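Carboxylase (Deinococcus radiodurans, PDB 5H80) probably carries out the ATP-dependent carboxylation of biotin, through the biotin carboxylase domain of a single-chain bacterial carboxylase. Local coordinates at residues H466-H471 with T476-E481. Sequence-based numbering, arbitrary orientation.
Sequences HPDVQH and THWLDE
The indole of Trp478, from the weakly bonded helix 478-481, meets Asp468, His466 and Val469 at the N-terminal end of helix 467-471. Its NE1 donates to Asp468 OD2 over 2.8 Å; the bond is nearly straight (164°), lies close to the indole plane and uses the anti lone pair of the carboxylate oxygen. The benzo edge of the same indole points into a face of the His466 imidazole, with CZ2 3.4 Å from ND1. The pair is T-shaped, its planes at 79° and the centroids of the imidazole and the six-membered ring 5.0 Å apart. Val469 CG2 packs on Trp478 CH2 at 3.8 Å. The ring reaches all three partners because Trp478 chi1, at 179°, carries CG away from the backbone N and beside the carbonyl carbon. Without the indole, as with an alanine here, Asp468 OD2 loses its NE1 donor, and a gap is likely to open beside the His466 face and Val469 CG2. His466 is the N-cap of helix 467-471, its ND1 accepting from Asp468 N at 3.0 Å; its NE2 is hydrogen-bonded to Glu485, and Pro467 CD lies over the face opposite the indole. The two hydrogen bonds hold the ring against rotation. Asp468 OD2 also has a long, weak ion pair with Arg482, whose NH2 is bonded to Trp478 O. The contact thus joins helix 467-471 to helix 478-481 across a short connecting loop, within the biotin carboxylase C-terminal domain. Leu486 of helix 483-490 packs on both His466 and Trp478, Leu463 of helix 457-465 touches the indole, and the Leu479 side chain touches Arg261 of strand 260-261.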
loop_
_atom_site.group_PDB
_atom_site.type_symbol
_atom_site.label_atom_id
_atom_site.label_comp_id
_atom_site.label_asym_id
_atom_site.label_seq_id
_atom_site.Cartn_x
_atom_site.Cartn_y
_atom_site.Cartn_z
ATOM N N HIS A 466 -22.796 9.827 -0.658
ATOM C CA HIS A 466 -24.119 9.815 -0.122
ATOM C C HIS A 466 -24.084 9.928 1.434
ATOM O O HIS A 466 -23.329 9.253 2.109
ATOM C CB HIS A 466 -24.895 8.589 -0.634
ATOM C CG HIS A 466 -26.376 8.684 -0.391
ATOM N ND1 HIS A 466 -26.961 8.520 0.842
ATOM C CD2 HIS A 466 -27.390 8.921 -1.249
ATOM C CE1 HIS A 466 -28.268 8.677 0.739
ATOM N NE2 HIS A 466 -28.546 8.923 -0.533
ATOM N N PRO A 467 -24.825 10.890 1.981
ATOM C CA PRO A 467 -24.949 11.052 3.418
ATOM C C PRO A 467 -25.206 9.812 4.217
ATOM O O PRO A 467 -24.822 9.679 5.374
ATOM C CB PRO A 467 -26.160 12.022 3.530
ATOM C CG PRO A 467 -26.287 12.674 2.238
ATOM C CD PRO A 467 -25.728 11.732 1.202
ATOM N N ASP A 468 -26.110 8.955 3.704
ATOM C CA ASP A 468 -26.390 7.788 4.429
ATOM C C ASP A 468 -25.128 6.854 4.510
ATOM O O ASP A 468 -24.928 6.249 5.503
ATOM C CB ASP A 468 -27.546 6.934 3.834
ATOM C CG ASP A 468 -28.900 7.643 3.828
ATOM O OD1 ASP A 468 -29.094 8.671 4.517
ATOM O OD2 ASP A 468 -29.778 7.089 3.116
ATOM N N VAL A 469 -24.239 6.877 3.517
ATOM C CA VAL A 469 -23.013 6.118 3.614
ATOM C C VAL A 469 -22.021 6.840 4.622
ATOM O O VAL A 469 -21.425 6.212 5.469
ATOM C CB VAL A 469 -22.361 5.962 2.235
ATOM C CG1 VAL A 469 -21.004 5.309 2.300
ATOM C CG2 VAL A 469 -23.210 5.095 1.366
ATOM N N GLN A 470 -21.937 8.177 4.466
ATOM C CA GLN A 470 -21.200 8.996 5.404
ATOM C C GLN A 470 -21.527 8.794 6.921
ATOM O O GLN A 470 -20.577 8.734 7.701
ATOM C CB GLN A 470 -21.349 10.423 4.990
ATOM C CG GLN A 470 -20.702 10.773 3.680
ATOM C CD GLN A 470 -21.138 12.123 3.175
ATOM O OE1 GLN A 470 -21.871 12.853 3.840
ATOM N NE2 GLN A 470 -20.683 12.476 2.008
ATOM N N HIS A 471 -22.786 8.487 7.301
ATOM C CA HIS A 471 -23.170 8.125 8.673
ATOM C C HIS A 471 -23.353 6.623 8.922
ATOM O O HIS A 471 -23.545 6.270 10.050
ATOM C CB HIS A 471 -24.476 8.798 9.018
ATOM C CG HIS A 471 -24.378 10.267 9.089
ATOM N ND1 HIS A 471 -23.616 10.899 10.038
ATOM C CD2 HIS A 471 -24.816 11.216 8.258
ATOM C CE1 HIS A 471 -23.703 12.212 9.879
ATOM N NE2 HIS A 471 -24.407 12.444 8.781
ATOM N N THR A 476 -28.807 -3.903 4.137
ATOM C CA THR A 476 -28.541 -4.664 2.878
ATOM C C THR A 476 -29.562 -4.317 1.723
ATOM O O THR A 476 -29.271 -4.545 0.618
ATOM C CB THR A 476 -28.499 -6.164 3.169
ATOM O OG1 THR A 476 -29.705 -6.557 3.860
ATOM C CG2 THR A 476 -27.300 -6.518 4.061
ATOM N N HIS A 477 -30.735 -3.754 2.066
ATOM C CA HIS A 477 -31.709 -3.242 1.086
ATOM C C HIS A 477 -31.671 -1.771 0.775
ATOM O O HIS A 477 -32.409 -1.335 -0.111
ATOM C CB HIS A 477 -33.116 -3.608 1.547
ATOM C CG HIS A 477 -33.261 -5.063 1.792
ATOM N ND1 HIS A 477 -33.197 -5.994 0.776
ATOM C CD2 HIS A 477 -33.371 -5.772 2.942
ATOM C CE1 HIS A 477 -33.294 -7.212 1.282
ATOM N NE2 HIS A 477 -33.409 -7.106 2.595
ATOM N N TRP A 478 -30.766 -1.039 1.426
ATOM C CA TRP A 478 -30.599 0.363 1.205
ATOM C C TRP A 478 -30.401 0.705 -0.231
ATOM O O TRP A 478 -31.153 1.584 -0.784
ATOM C CB TRP A 478 -29.394 0.879 2.023
ATOM C CG TRP A 478 -29.165 2.338 1.796
ATOM C CD1 TRP A 478 -29.736 3.359 2.427
ATOM C CD2 TRP A 478 -28.140 2.893 0.962
ATOM N NE1 TRP A 478 -29.223 4.564 1.947
ATOM C CE2 TRP A 478 -28.228 4.295 1.047
ATOM C CE3 TRP A 478 -27.232 2.349 0.108
ATOM C CZ2 TRP A 478 -27.381 5.156 0.291
ATOM C CZ3 TRP A 478 -26.342 3.199 -0.606
ATOM C CH2 TRP A 478 -26.454 4.593 -0.543
ATOM N N LEU A 479 -29.421 0.074 -0.874
ATOM C CA LEU A 479 -29.093 0.423 -2.238
ATOM C C LEU A 479 -30.195 0.054 -3.224
ATOM O O LEU A 479 -30.449 0.847 -4.122
ATOM C CB LEU A 479 -27.769 -0.106 -2.705
ATOM C CG LEU A 479 -27.181 0.257 -4.035
ATOM C CD1 LEU A 479 -25.693 -0.080 -4.073
ATOM C CD2 LEU A 479 -27.909 -0.425 -5.190
ATOM N N ASP A 480 -30.807 -1.126 -3.084
ATOM C CA ASP A 480 -31.835 -1.489 -4.090
ATOM C C ASP A 480 -33.013 -0.521 -4.044
ATOM O O ASP A 480 -33.536 -0.057 -5.109
ATOM C CB ASP A 480 -32.235 -2.932 -3.947
ATOM C CG ASP A 480 -31.110 -3.929 -4.388
ATOM O OD1 ASP A 480 -30.155 -3.542 -5.115
ATOM O OD2 ASP A 480 -31.181 -5.077 -3.956
ATOM N N GLU A 481 -33.364 -0.095 -2.837
ATOM C CA GLU A 481 -34.413 0.905 -2.689
ATOM C C GLU A 481 -34.145 2.241 -3.255
ATOM O O GLU A 481 -35.078 2.969 -3.528
ATOM C CB GLU A 481 -34.754 1.107 -1.237
ATOM C CG GLU A 481 -35.334 -0.108 -0.569
ATOM C CD GLU A 481 -35.942 0.183 0.795
ATOM O OE1 GLU A 481 -36.270 1.324 1.088
ATOM O OE2 GLU A 481 -36.107 -0.766 1.552
#